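PDB 3NDN: O-succinylhomoserine sulfhydrylase from Mycobacterium tuberculosis, which probably catalyses the pyridoxal 5'-phosphate-dependent formation of L-homocysteine from O-succinyl-L-homoserine and hydrogen sulfide in methionine biosynthesis. Local coordinates for residues L163-T167 against L191-A195; L116-G120 against L141-Q147; I185-T189 against P215-D219. All coordinates share one frame. Numbering follows the deposited sequence.

Interaction 1: L163-T167 against L191-A195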
loop_
_atom_site.group_PDB
_atom_site.type_symbol
_atom_site.label_atom_id
_atom_site.label_comp_id
_atom_site.label_asym_id
_atom_site.label_seq_id
_atom_site.Cartn_x
_atom_site.Cartn_y
_atom_site.Cartn_z
ATOM N N LEU A 163 -23.014 10.258 -41.499
ATOM C CA LEU A 163 -23.254 11.526 -40.795
ATOM C C LEU A 163 -24.109 12.545 -41.592
ATOM O O LEU A 163 -23.989 13.761 -41.400
ATOM C CB LEU A 163 -21.917 12.158 -40.341
ATOM C CG LEU A 163 -21.106 11.437 -39.238
ATOM C CD1 LEU A 163 -19.699 12.027 -39.102
ATOM C CD2 LEU A 163 -21.824 11.426 -37.875
ATOM N N SER A 164 -24.978 12.053 -42.468
ATOM C CA SER A 164 -25.839 12.946 -43.252
ATOM C C SER A 164 -27.214 13.173 -42.591
ATOM O O SER A 164 -28.072 13.862 -43.146
ATOM C CB SER A 164 -25.984 12.444 -44.687
ATOM O OG SER A 164 -26.694 11.223 -44.710
ATOM N N VAL A 165 -27.410 12.592 -41.408
ATOM C CA VAL A 165 -28.598 12.842 -40.572
ATOM C C VAL A 165 -28.151 13.189 -39.138
ATOM O O VAL A 165 -27.032 12.840 -38.763
ATOM C CB VAL A 165 -29.581 11.626 -40.555
ATOM C CG1 VAL A 165 -30.145 11.338 -41.955
ATOM C CG2 VAL A 165 -28.924 10.379 -39.955
ATOM N N PRO A 166 -29.007 13.883 -38.341
ATOM C CA PRO A 166 -28.634 14.235 -36.953
ATOM C C PRO A 166 -28.137 13.048 -36.129
ATOM O O PRO A 166 -28.736 11.966 -36.168
ATOM C CB PRO A 166 -29.929 14.799 -36.359
ATOM C CG PRO A 166 -30.660 15.374 -37.566
ATOM C CD PRO A 166 -30.312 14.466 -38.726
ATOM N N THR A 167 -27.047 13.278 -35.393
ATOM C CA THR A 167 -26.307 12.240 -34.661
ATOM C C THR A 167 -25.887 12.795 -33.279
ATOM O O THR A 167 -25.658 14.009 -33.141
ATOM C CB THR A 167 -25.082 11.770 -35.516
ATOM O OG1 THR A 167 -25.555 11.239 -36.768
ATOM C CG2 THR A 167 -24.222 10.713 -34.805
ATOM N N LEU A 191 -17.064 16.766 -40.134
ATOM C CA LEU A 191 -18.328 16.086 -40.498
ATOM C C LEU A 191 -19.245 15.810 -39.307
ATOM O O LEU A 191 -20.471 15.851 -39.447
ATOM C CB LEU A 191 -18.066 14.754 -41.223
ATOM C CG LEU A 191 -17.364 14.722 -42.583
ATOM C CD1 LEU A 191 -16.884 13.306 -42.884
ATOM C CD2 LEU A 191 -18.266 15.249 -43.727
ATOM N N ALA A 192 -18.650 15.489 -38.152
ATOM C CA ALA A 192 -19.401 15.183 -36.937
ATOM C C ALA A 192 -20.110 16.420 -36.386
ATOM O O ALA A 192 -21.267 16.335 -35.961
ATOM C CB ALA A 192 -18.471 14.576 -35.859
ATOM N N HIS A 193 -19.428 17.564 -36.406
ATOM C CA HIS A 193 -20.008 18.813 -35.883
ATOM C C HIS A 193 -21.169 19.353 -36.751
ATOM O O HIS A 193 -22.112 19.953 -36.225
ATOM C CB HIS A 193 -18.928 19.871 -35.631
ATOM C CG HIS A 193 -18.060 19.570 -34.438
ATOM N ND1 HIS A 193 -16.921 20.289 -34.140
ATOM C CD2 HIS A 193 -18.160 18.610 -33.484
ATOM C CE1 HIS A 193 -16.361 19.792 -33.046
ATOM N NE2 HIS A 193 -17.093 18.773 -32.628
ATOM N N ALA A 194 -21.109 19.106 -38.057
ATOM C CA ALA A 194 -22.211 19.468 -38.965
ATOM C C ALA A 194 -23.469 18.624 -38.705
ATOM O O ALA A 194 -24.589 19.078 -38.956
ATOM C CB ALA A 194 -21.766 19.344 -40.427
ATOM N N ALA A 195 -23.278 17.409 -38.183
ATOM C CA ALA A 195 -24.387 16.532 -37.771
ATOM C C ALA A 195 -24.872 16.743 -36.322
ATOM O O ALA A 195 -25.784 16.039 -35.866
ATOM C CB ALA A 195 -24.019 15.070 -37.995
HETATM O O HOH W 1 -22.093 15.824 -41.598
#
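This is a loop-to-helix-end contact in the large, cofactor-binding domain of a fold-type I pyridoxal phosphate enzyme. Helix 185-194 forms the beta-alpha-beta crossover between the neighbouring parallel strands 169-173 and 198-202, and its last turn meets the loop that runs into strand 169-173. The contact therefore lies at the N-terminal edge of these two strands. One backbone hydrogen bond joins the segments directly, from Thr-167 N to Ala-195 O (3.1 Å, 161°), and the same carbonyl receives a CA-H...O contact from Pro-166 CA at 3.5 Å. Leu-163, just past the end of helix 156-162, takes part in all three apolar side-chain contacts. Its CD1 sits 3.8 Å from Leu-191 CB and 4.3 Å from Ala-192 CB, its CD2 4.3 Å from Ala-195 CB, and the side chain also rests on Val-124 and Val-170 of the sheet. Ala-195 CB fits against the curve of the loop, 3.6 Å from Leu-163 O and 3.8 Å from Val-165 O. Thr-167 OG1 holds this curve by bonding to Val-165 O (3.0 Å), and it also pairs with Arg-122. Beside the leucines a water donates to both Leu-163 O (2.8 Å) and Leu-191 O (2.7 Å).

Interaction 2: L116-G120 against L141-Q147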
loop_
_atom_site.group_PDB
_atom_site.type_symbol
_atom_site.label_atom_id
_atom_site.label_comp_id
_atom_site.label_asym_id
_atom_site.label_seq_id
_atom_site.Cartn_x
_atom_site.Cartn_y
_atom_site.Cartn_z
ATOM N N LEU A 116 -23.708 10.341 -23.173
ATOM C CA LEU A 116 -24.190 11.007 -24.397
ATOM C C LEU A 116 -25.395 10.291 -25.023
ATOM O O LEU A 116 -26.096 10.865 -25.884
ATOM C CB LEU A 116 -23.056 11.095 -25.434
ATOM C CG LEU A 116 -21.806 11.949 -25.123
ATOM C CD1 LEU A 116 -20.683 11.649 -26.118
ATOM C CD2 LEU A 116 -22.141 13.444 -25.135
ATOM N N LEU A 117 -25.631 9.046 -24.606
ATOM C CA LEU A 117 -26.531 8.139 -25.340
ATOM C C LEU A 117 -27.586 7.397 -24.496
ATOM O O LEU A 117 -27.280 6.408 -23.815
ATOM C CB LEU A 117 -25.717 7.121 -26.156
ATOM C CG LEU A 117 -24.716 7.590 -27.216
ATOM C CD1 LEU A 117 -23.759 6.464 -27.542
ATOM C CD2 LEU A 117 -25.434 8.088 -28.500
ATOM N N GLY A 118 -28.829 7.873 -24.571
ATOM C CA GLY A 118 -29.982 7.155 -23.998
ATOM C C GLY A 118 -30.766 6.381 -25.058
ATOM O O GLY A 118 -30.383 6.351 -26.239
ATOM N N ALA A 119 -31.843 5.722 -24.635
ATOM C CA ALA A 119 -32.732 5.032 -25.577
ATOM C C ALA A 119 -33.152 5.982 -26.696
ATOM O O ALA A 119 -33.623 7.087 -26.434
ATOM C CB ALA A 119 -33.963 4.458 -24.842
ATOM N N GLY A 120 -32.931 5.568 -27.942
ATOM C CA GLY A 120 -33.356 6.366 -29.110
ATOM C C GLY A 120 -32.298 7.266 -29.736
ATOM O O GLY A 120 -32.460 7.724 -30.872
ATOM N N LEU A 141 -24.880 -1.324 -25.546
ATOM C CA LEU A 141 -25.685 -0.118 -25.703
ATOM C C LEU A 141 -26.978 -0.316 -26.556
ATOM O O LEU A 141 -28.028 0.218 -26.196
ATOM C CB LEU A 141 -24.833 1.073 -26.186
ATOM C CG LEU A 141 -23.913 1.685 -25.114
ATOM C CD1 LEU A 141 -22.925 2.690 -25.711
ATOM C CD2 LEU A 141 -24.720 2.330 -23.980
ATOM N N PRO A 142 -26.904 -1.073 -27.670
ATOM C CA PRO A 142 -28.163 -1.364 -28.389
ATOM C C PRO A 142 -29.210 -2.160 -27.578
ATOM O O PRO A 142 -30.412 -2.001 -27.819
ATOM C CB PRO A 142 -27.686 -2.144 -29.622
ATOM C CG PRO A 142 -26.282 -1.581 -29.880
ATOM C CD PRO A 142 -25.729 -1.489 -28.461
ATOM N N ARG A 143 -28.777 -2.977 -26.612
ATOM C CA ARG A 143 -29.722 -3.690 -25.715
ATOM C C ARG A 143 -30.530 -2.683 -24.872
ATOM O O ARG A 143 -31.668 -2.956 -24.469
ATOM C CB ARG A 143 -28.988 -4.720 -24.824
ATOM C CG ARG A 143 -29.871 -5.487 -23.813
ATOM C CD ARG A 143 -29.061 -6.573 -23.085
ATOM N NE ARG A 143 -29.733 -7.174 -21.926
ATOM C CZ ARG A 143 -29.577 -6.766 -20.664
ATOM N NH1 ARG A 143 -28.802 -5.719 -20.385
ATOM N NH2 ARG A 143 -30.210 -7.396 -19.672
ATOM N N TRP A 144 -29.939 -1.512 -24.649
ATOM C CA TRP A 144 -30.578 -0.416 -23.917
ATOM C C TRP A 144 -31.136 0.690 -24.856
ATOM O O TRP A 144 -31.340 1.842 -24.435
ATOM C CB TRP A 144 -29.616 0.151 -22.846
ATOM C CG TRP A 144 -29.493 -0.732 -21.595
ATOM C CD1 TRP A 144 -30.507 -1.432 -20.976
ATOM C CD2 TRP A 144 -28.305 -0.978 -20.812
ATOM N NE1 TRP A 144 -30.015 -2.101 -19.863
ATOM C CE2 TRP A 144 -28.674 -1.842 -19.744
ATOM C CE3 TRP A 144 -26.965 -0.563 -20.916
ATOM C CZ2 TRP A 144 -27.746 -2.305 -18.790
ATOM C CZ3 TRP A 144 -26.047 -1.020 -19.966
ATOM C CH2 TRP A 144 -26.441 -1.878 -18.916
ATOM N N GLY A 145 -31.376 0.332 -26.125
ATOM C CA GLY A 145 -32.124 1.200 -27.059
ATOM C C GLY A 145 -31.343 2.143 -27.963
ATOM O O GLY A 145 -31.943 2.902 -28.749
ATOM N N VAL A 146 -30.013 2.105 -27.870
ATOM C CA VAL A 146 -29.156 2.962 -28.694
ATOM C C VAL A 146 -29.068 2.456 -30.151
ATOM O O VAL A 146 -28.969 1.244 -30.381
ATOM C CB VAL A 146 -27.735 3.089 -28.051
ATOM C CG1 VAL A 146 -26.761 3.807 -28.980
ATOM C CG2 VAL A 146 -27.828 3.795 -26.699
ATOM N N GLN A 147 -29.139 3.380 -31.119
ATOM C CA GLN A 147 -28.908 3.050 -32.535
ATOM C C GLN A 147 -27.426 3.233 -32.893
ATOM O O GLN A 147 -26.903 4.352 -32.825
ATOM C CB GLN A 147 -29.742 3.945 -33.478
ATOM C CG GLN A 147 -31.226 4.150 -33.130
ATOM C CD GLN A 147 -31.944 5.050 -34.153
ATOM O OE1 GLN A 147 -32.517 6.090 -33.804
ATOM N NE2 GLN A 147 -31.886 4.660 -35.422
#
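Residues 116-120 run in extended and turning conformations past the weakly bonded, kinked end of helix 131-143, and the two backbones come closest at Ala-119 and Gly-145, whose CA atoms are 4.2 Å apart. The helix ends in a Schellman motif: Val-146 N bonds back to Leu-141 O at 3.2 Å, Gly-145 N to Pro-142 O at 3.0 Å, and Gly-145 takes the C-prime position with a phi of 94°. Its lack of a side chain also admits the partner, since a CB here would lie only 2.9 Å from Ala-119 CB. Gly-120, likewise at positive phi, donates from its N to Gly-145 O (3.0 Å, 164°), while Ala-119 CA lies 3.7 Å from Trp-144 O. Both segments lead into strands of the large domain's mixed sheet, 122-126 and its parallel neighbour 147-151, which helix 131-143 links in a beta-alpha-beta crossover; further backbone bonds join Gln-147 to Asp-121 and Leu-123. Behind this backbone meeting the side chains close an apolar layer. Val-146, in the t rotamer, sets CG2 4.0 Å from Leu-117 CB and 3.6 Å from Gly-118 O, and Leu-117 CD1 reaches Leu-141 CD1 at 4.3 Å. Leu-141 continues the layer onto Phe-110 and Leu-113 of helix 105-114. The Trp-144 indole leads away from residues 116-120 to the subunit interface, where its ring meets Trp-144 of the second subunit with planes at about 20° and its NE1 bonds to Leu-117 O of that subunit.

Interaction 3: I185-T189 against P215-D219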
loop_
_atom_site.group_PDB
_atom_site.type_symbol
_atom_site.label_atom_id
_atom_site.label_comp_id
_atom_site.label_asym_id
_atom_site.label_seq_id
_atom_site.Cartn_x
_atom_site.Cartn_y
_atom_site.Cartn_z
ATOM N N ILE A 185 -8.346 12.725 -38.025
ATOM C CA ILE A 185 -9.072 13.372 -36.893
ATOM C C ILE A 185 -9.780 14.690 -37.287
ATOM O O ILE A 185 -10.982 14.843 -37.042
ATOM C CB ILE A 185 -8.168 13.570 -35.630
ATOM C CG1 ILE A 185 -7.642 12.228 -35.104
ATOM C CG2 ILE A 185 -8.916 14.321 -34.493
ATOM C CD1 ILE A 185 -6.467 12.377 -34.083
ATOM N N ALA A 186 -9.049 15.628 -37.897
ATOM C CA ALA A 186 -9.640 16.924 -38.285
ATOM C C ALA A 186 -10.803 16.795 -39.285
ATOM O O ALA A 186 -11.808 17.494 -39.164
ATOM C CB ALA A 186 -8.583 17.884 -38.819
ATOM N N ALA A 187 -10.664 15.910 -40.270
ATOM C CA ALA A 187 -11.711 15.742 -41.282
ATOM C C ALA A 187 -12.975 15.081 -40.701
ATOM O O ALA A 187 -14.095 15.495 -41.007
ATOM C CB ALA A 187 -11.172 14.972 -42.485
ATOM N N VAL A 188 -12.798 14.067 -39.856
ATOM C CA VAL A 188 -13.947 13.403 -39.229
ATOM C C VAL A 188 -14.656 14.347 -38.236
ATOM O O VAL A 188 -15.888 14.375 -38.176
ATOM C CB VAL A 188 -13.553 12.054 -38.556
ATOM C CG1 VAL A 188 -14.690 11.513 -37.675
ATOM C CG2 VAL A 188 -13.151 11.035 -39.624
ATOM N N THR A 189 -13.881 15.138 -37.498
ATOM C CA THR A 189 -14.432 16.111 -36.534
ATOM C C THR A 189 -15.324 17.169 -37.245
ATOM O O THR A 189 -16.392 17.554 -36.733
ATOM C CB THR A 189 -13.298 16.786 -35.711
ATOM O OG1 THR A 189 -12.657 15.808 -34.872
ATOM C CG2 THR A 189 -13.849 17.879 -34.803
ATOM N N PRO A 215 -6.769 20.484 -29.572
ATOM C CA PRO A 215 -6.524 21.521 -30.615
ATOM C C PRO A 215 -7.156 21.244 -31.990
ATOM O O PRO A 215 -7.298 22.169 -32.804
ATOM C CB PRO A 215 -4.997 21.546 -30.739
ATOM C CG PRO A 215 -4.500 21.097 -29.390
ATOM C CD PRO A 215 -5.506 20.053 -28.931
ATOM N N LEU A 216 -7.533 19.988 -32.246
ATOM C CA LEU A 216 -8.123 19.597 -33.522
ATOM C C LEU A 216 -9.655 19.587 -33.454
ATOM O O LEU A 216 -10.326 19.253 -34.438
ATOM C CB LEU A 216 -7.560 18.247 -33.990
ATOM C CG LEU A 216 -6.067 18.215 -34.346
ATOM C CD1 LEU A 216 -5.530 16.788 -34.401
ATOM C CD2 LEU A 216 -5.782 18.950 -35.653
ATOM N N GLY A 217 -10.191 19.972 -32.294
ATOM C CA GLY A 217 -11.632 20.123 -32.103
ATOM C C GLY A 217 -12.376 18.908 -31.574
ATOM O O GLY A 217 -13.609 18.851 -31.653
ATOM N N VAL A 218 -11.644 17.927 -31.045
ATOM C CA VAL A 218 -12.278 16.765 -30.416
ATOM C C VAL A 218 -12.974 17.262 -29.132
ATOM O O VAL A 218 -12.457 18.153 -28.455
ATOM C CB VAL A 218 -11.236 15.645 -30.141
ATOM C CG1 VAL A 218 -11.785 14.575 -29.261
ATOM C CG2 VAL A 218 -10.753 15.028 -31.457
ATOM N N ASP A 219 -14.144 16.704 -28.815
ATOM C CA ASP A 219 -14.930 17.148 -27.656
ATOM C C ASP A 219 -14.564 16.431 -26.348
ATOM O O ASP A 219 -14.627 17.030 -25.273
ATOM C CB ASP A 219 -16.427 16.980 -27.932
ATOM C CG ASP A 219 -16.875 17.758 -29.172
ATOM O OD1 ASP A 219 -17.157 18.969 -29.040
ATOM O OD2 ASP A 219 -16.905 17.155 -30.272
#
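Apolar side chains of the first turn of helix 185-194 pack here against the loop entering strand 220-224, with no hydrogen bond between the two segments. Ile-185 adopts the m,t conformation, which directs CG2 at the loop, 4.2 Å from Leu-216 CB; Val-218, in the t rotamer, meets Ile-185 CG2 with its own CG2 at 3.6 Å. Leu-216, also m,t, lies over the helix turn, where its CD2 is 4.4 Å from Ala-186 CB. One turn on from Ile-185, Thr-189 takes the m rotamer. This lets OG1 bond within the helix to Ile-185 O at 2.9 Å, the carbonyl that also accepts from Thr-189 N, and turns the methyl outward: CG2 approaches Gly-217 O at 3.3 Å and Leu-216 O at 3.8 Å. Gly-217 has a phi of 92°; a CB there would be jammed against Leu-216 O and come within a tight 3.4 Å of Thr-189 CG2. Asp-219 does not touch residues 185-189: its OD2 accepts hydrogen bonds from Val-199 N and His-193 NE2. Helix 185-194 is the crossover between parallel strands 169-173 and 198-202 of the large domain, and the loop leads into strand 220-224 beside 198-202. Around the contact, Ile-185 and Val-188 rest on Phe-172 of strand 169-173, Val-218 on Leu-201 of strand 198-202, while Ala-187 and Val-188 pack against helix 156-162.

How the interactions relate
Interactions 1 and 3 share helix 185-194, one at its end and the other at its start, with centres 13 Å apart. They touch directly: His-193 NE2 lies 2.9 Å from Asp-219 OD2, a probable hydrogen bond, and His-193 CE1 is 3.2 Å from Gly-217 O. Interaction 2 is centred 18 Å from interaction 1, nearest atoms about 7 Å apart, and 24 Å from interaction 3; its residues 116-120 lead into strand 122-126, on whose Val-124 Leu-163 and Thr-167 pack. Interactions 1 and 2 lie at the N-terminal edge of the parallel strands, whereas in this fold the cofactor sits at their C-terminal ends. Along the chain, strand 220-224 leads from interaction 3 toward Lys-227, the predicted site of the covalently bound pyridoxal phosphate.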